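Local coordinates for non-toxic crystal protein (Bacillus thuringiensis, PDB 2D42) that is a non-toxic crystal protein of unknown function that is built like the beta-pore-forming toxins of the aerolysin and epsilon-toxin type, at residues K165-C171 against F222-I228. Numbering follows the deposited sequence.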
loop_
_atom_site.group_PDB
_atom_site.type_symbol
_atom_site.label_atom_id
_atom_site.label_comp_id
_atom_site.label_asym_id
_atom_site.label_seq_id
_atom_site.Cartn_x
_atom_site.Cartn_y
_atom_site.Cartn_z
ATOM N N LYS A 165 -3.448 5.878 8.467
ATOM C CA LYS A 165 -2.668 7.000 7.959
ATOM C C LYS A 165 -3.019 7.452 6.553
ATOM O O LYS A 165 -3.513 6.681 5.726
ATOM C CB LYS A 165 -1.181 6.652 7.974
ATOM C CG LYS A 165 -0.577 6.452 9.341
ATOM C CD LYS A 165 -0.473 7.770 10.090
ATOM C CE LYS A 165 0.176 7.543 11.442
ATOM N NZ LYS A 165 0.534 8.841 12.065
ATOM N N MET A 166 -2.732 8.718 6.294
ATOM C CA MET A 166 -2.954 9.303 4.985
ATOM C C MET A 166 -1.710 8.925 4.180
ATOM O O MET A 166 -0.616 8.777 4.732
ATOM C CB MET A 166 -3.082 10.827 5.121
ATOM C CG MET A 166 -3.073 11.606 3.807
ATOM S SD MET A 166 -1.394 12.138 3.368
ATOM C CE MET A 166 -1.196 13.558 4.481
ATOM N N THR A 167 -1.870 8.733 2.885
ATOM C CA THR A 167 -0.716 8.388 2.065
ATOM C C THR A 167 -0.585 9.381 0.923
ATOM O O THR A 167 -1.571 9.972 0.490
ATOM C CB THR A 167 -0.851 6.991 1.443
ATOM O OG1 THR A 167 -2.025 6.954 0.624
ATOM C CG2 THR A 167 -0.930 5.909 2.527
ATOM N N VAL A 168 0.640 9.573 0.458
ATOM C CA VAL A 168 0.902 10.450 -0.667
ATOM C C VAL A 168 1.218 9.455 -1.774
ATOM O O VAL A 168 2.137 8.653 -1.647
ATOM C CB VAL A 168 2.108 11.383 -0.409
ATOM C CG1 VAL A 168 2.469 12.138 -1.696
ATOM C CG2 VAL A 168 1.749 12.397 0.691
ATOM N N LEU A 169 0.427 9.469 -2.840
ATOM C CA LEU A 169 0.649 8.520 -3.923
ATOM C C LEU A 169 1.394 9.195 -5.053
ATOM O O LEU A 169 1.060 10.309 -5.445
ATOM C CB LEU A 169 -0.692 7.963 -4.409
ATOM C CG LEU A 169 -1.557 7.366 -3.287
ATOM C CD1 LEU A 169 -2.900 6.915 -3.858
ATOM C CD2 LEU A 169 -0.823 6.190 -2.624
ATOM N N GLU A 170 2.411 8.517 -5.571
ATOM C CA GLU A 170 3.220 9.076 -6.647
ATOM C C GLU A 170 3.489 8.076 -7.757
ATOM O O GLU A 170 3.441 6.875 -7.539
ATOM C CB GLU A 170 4.557 9.568 -6.084
ATOM C CG GLU A 170 4.423 10.770 -5.165
ATOM C CD GLU A 170 5.711 11.096 -4.432
ATOM O OE1 GLU A 170 5.782 12.174 -3.813
ATOM O OE2 GLU A 170 6.649 10.276 -4.465
ATOM N N CYS A 171 3.759 8.595 -8.953
ATOM C CA CYS A 171 4.085 7.763 -10.102
ATOM C C CYS A 171 4.510 8.657 -11.257
ATOM O O CYS A 171 4.316 9.875 -11.219
ATOM C CB CYS A 171 2.891 6.888 -10.517
ATOM S SG CYS A 171 1.429 7.746 -11.198
ATOM N N PHE A 222 3.129 12.577 -11.200
ATOM C CA PHE A 222 1.813 12.691 -10.583
ATOM C C PHE A 222 1.898 12.590 -9.067
ATOM O O PHE A 222 2.650 11.779 -8.529
ATOM C CB PHE A 222 0.877 11.586 -11.096
ATOM C CG PHE A 222 -0.450 11.535 -10.382
ATOM C CD1 PHE A 222 -1.442 12.469 -10.657
ATOM C CD2 PHE A 222 -0.686 10.579 -9.393
ATOM C CE1 PHE A 222 -2.658 12.457 -9.953
ATOM C CE2 PHE A 222 -1.887 10.557 -8.688
ATOM C CZ PHE A 222 -2.877 11.496 -8.965
ATOM N N THR A 223 1.132 13.424 -8.375
ATOM C CA THR A 223 1.099 13.355 -6.922
ATOM C C THR A 223 -0.356 13.279 -6.484
ATOM O O THR A 223 -1.138 14.203 -6.703
ATOM C CB THR A 223 1.794 14.558 -6.257
ATOM O OG1 THR A 223 3.201 14.486 -6.515
ATOM C CG2 THR A 223 1.577 14.528 -4.736
ATOM N N GLY A 224 -0.707 12.144 -5.890
ATOM C CA GLY A 224 -2.061 11.928 -5.433
ATOM C C GLY A 224 -2.135 11.656 -3.941
ATOM O O GLY A 224 -1.175 11.886 -3.198
ATOM N N GLU A 225 -3.272 11.129 -3.512
ATOM C CA GLU A 225 -3.484 10.877 -2.102
ATOM C C GLU A 225 -4.392 9.690 -1.827
ATOM O O GLU A 225 -5.293 9.376 -2.609
ATOM C CB GLU A 225 -4.083 12.137 -1.481
ATOM C CG GLU A 225 -4.365 12.071 -0.002
ATOM C CD GLU A 225 -5.245 13.223 0.440
ATOM O OE1 GLU A 225 -4.971 14.371 0.028
ATOM O OE2 GLU A 225 -6.210 12.979 1.193
ATOM N N GLY A 226 -4.151 9.040 -0.694
ATOM C CA GLY A 226 -4.966 7.909 -0.296
ATOM C C GLY A 226 -4.936 7.731 1.217
ATOM O O GLY A 226 -4.609 8.660 1.956
ATOM N N THR A 227 -5.273 6.537 1.680
ATOM C CA THR A 227 -5.243 6.236 3.106
ATOM C C THR A 227 -4.946 4.750 3.257
ATOM O O THR A 227 -5.135 3.979 2.320
ATOM C CB THR A 227 -6.608 6.509 3.796
ATOM O OG1 THR A 227 -7.605 5.669 3.212
ATOM C CG2 THR A 227 -7.026 7.960 3.638
ATOM N N ILE A 228 -4.450 4.360 4.427
ATOM C CA ILE A 228 -4.176 2.959 4.714
ATOM C C ILE A 228 -4.491 2.762 6.183
ATOM O O ILE A 228 -4.395 3.696 6.972
ATOM C CB ILE A 228 -2.703 2.557 4.505
ATOM C CG1 ILE A 228 -1.798 3.401 5.403
ATOM C CG2 ILE A 228 -2.323 2.673 3.036
ATOM C CD1 ILE A 228 -0.355 2.961 5.371
HETATM O O HOH W 1 -3.300 4.505 -0.029
HETATM O O HOH W 2 5.171 14.536 -4.786
#
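Thr167 and Ile228 meet on the buried face of this antiparallel strand pair, CG2 of the threonine lying 3.6 Å from CG2 of Ile228. The threonine methyl sits beside its own backbone N, and chi1 of 60° puts OG1 between N and the carbonyl carbon, leaning over Gly226, whose C is 3.1 Å from OG1. A water bonded to Thr167 OG1 also donates to Thr227 O, tying the buried hydroxyl to the second strand. Leu169 comes next on this face; its CD1 reaches across to the neighbouring strand and lies over the Glu225 carbonyl, with Gly224 and Gly226 leaving the backbone beneath it bare. Further on, Cys171 SG stands obliquely to the Phe222 ring, 5.1 Å from its centroid and 65° off the normal, while Phe211 meets the same ring from strand 211-214.

On the other face, the Met166 and Glu225 chains cross at about a right angle, CG to CG 4.0 Å. Glu225 extends onward to a salt bridge with Arg90. Glu170 and Thr223 run side by side, pointing the same way; one water, 2.6 Å from both Glu170 OE1 and Thr223 OG1, joins their polar ends, and OE1 also pairs with Arg43.

The backbone bonds differ in approach: Gly224 N meets Leu169 O in the carbonyl plane at 2.6 Å, whereas Leu169 N sits well above the plane of Gly224 O. Strand 36-43 continues the sheet beyond 165-171, and strand 71-94 beyond 222-228. Long, twisted antiparallel strands paired in this way, here 150-185 with 219-244, are characteristic of the elongated fold of aerolysin- and epsilon-toxin-type beta-pore-forming toxins, which this protein resembles.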